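Local coordinates for DNA polymerase (Bacillus phage phi29, PDB 2PYJ), which copies the phage genome by protein-primed, strand-displacing DNA synthesis of high processivity and fidelity, and in its natural form also proofreads with a 3'-5' exonuclease, at residues K196-I201 against G358-F363. The protein carries 2 engineered substitutions. Residues are numbered along the deposited sequence; the frame is centred on the assembly and turned at random.
Sequences KGFKDI and GLFKDF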
loop_
_atom_site.group_PDB
_atom_site.type_symbol
_atom_site.label_atom_id
_atom_site.label_comp_id
_atom_site.label_asym_id
_atom_site.label_seq_id
_atom_site.Cartn_x
_atom_site.Cartn_y
_atom_site.Cartn_z
ATOM N N LYS G 196 -6.504 1.780 -15.875
ATOM C CA LYS G 196 -6.659 2.326 -17.227
ATOM C C LYS G 196 -5.943 1.440 -18.255
ATOM O O LYS G 196 -6.513 1.094 -19.286
ATOM C CB LYS G 196 -6.128 3.761 -17.298
ATOM C CG LYS G 196 -6.234 4.415 -18.703
ATOM C CD LYS G 196 -5.700 5.818 -18.668
ATOM C CE LYS G 196 -5.161 6.294 -20.026
ATOM N NZ LYS G 196 -4.289 7.527 -19.856
ATOM N N GLY G 197 -4.691 1.097 -17.959
ATOM C CA GLY G 197 -3.900 0.185 -18.796
ATOM C C GLY G 197 -4.545 -1.178 -19.037
ATOM O O GLY G 197 -4.485 -1.707 -20.148
ATOM N N PHE G 198 -5.150 -1.749 -17.996
ATOM C CA PHE G 198 -5.906 -2.990 -18.132
ATOM C C PHE G 198 -7.134 -2.805 -19.037
ATOM O O PHE G 198 -7.419 -3.657 -19.881
ATOM C CB PHE G 198 -6.345 -3.528 -16.763
ATOM C CG PHE G 198 -7.265 -4.717 -16.856
ATOM C CD1 PHE G 198 -6.786 -5.950 -17.296
ATOM C CD2 PHE G 198 -8.613 -4.600 -16.541
ATOM C CE1 PHE G 198 -7.635 -7.052 -17.412
ATOM C CE2 PHE G 198 -9.466 -5.697 -16.646
ATOM C CZ PHE G 198 -8.973 -6.926 -17.083
ATOM N N LYS G 199 -7.851 -1.692 -18.854
ATOM C CA LYS G 199 -9.016 -1.373 -19.687
ATOM C C LYS G 199 -8.623 -1.126 -21.136
ATOM O O LYS G 199 -9.377 -1.473 -22.046
ATOM C CB LYS G 199 -9.777 -0.168 -19.135
ATOM C CG LYS G 199 -10.490 -0.463 -17.824
ATOM C CD LYS G 199 -11.280 0.727 -17.318
ATOM C CE LYS G 199 -12.029 0.365 -16.044
ATOM N NZ LYS G 199 -12.866 1.477 -15.554
ATOM N N ASP G 200 -7.447 -0.526 -21.355
ATOM C CA ASP G 200 -6.924 -0.331 -22.718
ATOM C C ASP G 200 -6.744 -1.682 -23.422
ATOM O O ASP G 200 -7.065 -1.819 -24.586
ATOM C CB ASP G 200 -5.584 0.410 -22.701
ATOM C CG ASP G 200 -5.724 1.900 -22.379
ATOM O OD1 ASP G 200 -4.708 2.506 -21.976
ATOM O OD2 ASP G 200 -6.828 2.466 -22.526
ATOM N N ILE G 201 -6.224 -2.668 -22.690
ATOM C CA ILE G 201 -5.980 -4.008 -23.234
ATOM C C ILE G 201 -7.278 -4.762 -23.570
ATOM O O ILE G 201 -7.426 -5.259 -24.674
ATOM C CB ILE G 201 -5.098 -4.872 -22.277
ATOM C CG1 ILE G 201 -3.688 -4.274 -22.177
ATOM C CG2 ILE G 201 -5.023 -6.320 -22.780
ATOM C CD1 ILE G 201 -2.802 -4.909 -21.126
ATOM N N GLY G 358 -8.006 -16.565 -16.934
ATOM C CA GLY G 358 -7.292 -15.881 -18.038
ATOM C C GLY G 358 -7.712 -14.452 -18.377
ATOM O O GLY G 358 -7.232 -13.883 -19.354
ATOM N N LEU G 359 -8.582 -13.860 -17.564
ATOM C CA LEU G 359 -9.101 -12.503 -17.842
ATOM C C LEU G 359 -8.040 -11.390 -17.787
ATOM O O LEU G 359 -8.242 -10.313 -18.352
ATOM C CB LEU G 359 -10.279 -12.172 -16.918
ATOM C CG LEU G 359 -11.584 -12.961 -17.168
ATOM C CD1 LEU G 359 -12.691 -12.449 -16.262
ATOM C CD2 LEU G 359 -12.023 -12.896 -18.627
ATOM N N PHE G 360 -6.910 -11.672 -17.136
ATOM C CA PHE G 360 -5.840 -10.687 -16.948
ATOM C C PHE G 360 -4.535 -11.044 -17.683
ATOM O O PHE G 360 -3.500 -10.406 -17.452
ATOM C CB PHE G 360 -5.531 -10.553 -15.462
ATOM C CG PHE G 360 -6.720 -10.220 -14.617
ATOM C CD1 PHE G 360 -7.350 -11.204 -13.859
ATOM C CD2 PHE G 360 -7.199 -8.913 -14.549
ATOM C CE1 PHE G 360 -8.443 -10.896 -13.064
ATOM C CE2 PHE G 360 -8.295 -8.602 -13.765
ATOM C CZ PHE G 360 -8.918 -9.592 -13.017
ATOM N N LYS G 361 -4.583 -12.045 -18.561
ATOM C CA LYS G 361 -3.363 -12.640 -19.158
ATOM C C LYS G 361 -2.356 -11.629 -19.702
ATOM O O LYS G 361 -1.219 -11.561 -19.221
ATOM C CB LYS G 361 -3.720 -13.634 -20.273
ATOM C CG LYS G 361 -2.519 -14.436 -20.776
ATOM C CD LYS G 361 -2.808 -15.115 -22.095
ATOM C CE LYS G 361 -1.800 -16.222 -22.379
ATOM N NZ LYS G 361 -0.385 -15.757 -22.343
ATOM N N ASP G 362 -2.774 -10.866 -20.710
ATOM C CA ASP G 362 -1.880 -9.934 -21.419
ATOM C C ASP G 362 -1.311 -8.864 -20.510
ATOM O O ASP G 362 -0.156 -8.477 -20.654
ATOM C CB ASP G 362 -2.613 -9.250 -22.569
ATOM C CG ASP G 362 -2.864 -10.171 -23.730
ATOM O OD1 ASP G 362 -2.307 -11.287 -23.754
ATOM O OD2 ASP G 362 -3.618 -9.767 -24.629
ATOM N N PHE G 363 -2.141 -8.366 -19.604
ATOM C CA PHE G 363 -1.708 -7.353 -18.650
ATOM C C PHE G 363 -0.633 -7.932 -17.735
ATOM O O PHE G 363 0.394 -7.278 -17.483
ATOM C CB PHE G 363 -2.886 -6.842 -17.824
ATOM C CG PHE G 363 -2.502 -5.821 -16.778
ATOM C CD1 PHE G 363 -2.503 -4.461 -17.078
ATOM C CD2 PHE G 363 -2.130 -6.223 -15.493
ATOM C CE1 PHE G 363 -2.138 -3.498 -16.095
ATOM C CE2 PHE G 363 -1.766 -5.274 -14.512
ATOM C CZ PHE G 363 -1.774 -3.911 -14.825
#
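Phe-198, on helix 190-202, comes nearest in backbone to Phe-363 in the first turn of helix 361-373, with their CA atoms 6.1 Å apart; a type I beta turn, Gly-358 to Lys-361, leads into that helix, with Phe-360 at the N-cap position. With CG anti to the backbone N (chi1 173°), Phe-198 carries its ring across to 358-363. There Phe-198 CE1 lies 3.4 Å from Phe-360 CD2, the two rings meeting obliquely with planes at 37°, while the carbonyl O of Leu-359 approaches the edge of the Phe-198 ring in its plane, 3.4 Å from CE1. Phe-363 crosses Phe-198 at about a right angle and lays its ring against the backbone at Gly-197 and Phe-198, Phe-363 CD1 standing 3.9 Å from Phe-198 CA. Three residues on, Ile-201 divides its branches: CD1 packs 3.6 Å from Phe-363 CA, and CG2 meets Asp-362 CB at 3.8 Å. Leu-389 of helix 376-393 touches all three phenylalanines. Mainly apolar packing, without a hydrogen bond, thus joins the region involved in DNA binding and in coordinating synthesis with degradation to the polymerization region, and the Leu-359 carbonyl, facing the slightly positive C-H edge of Phe-198, probably adds a weakly favourable contact.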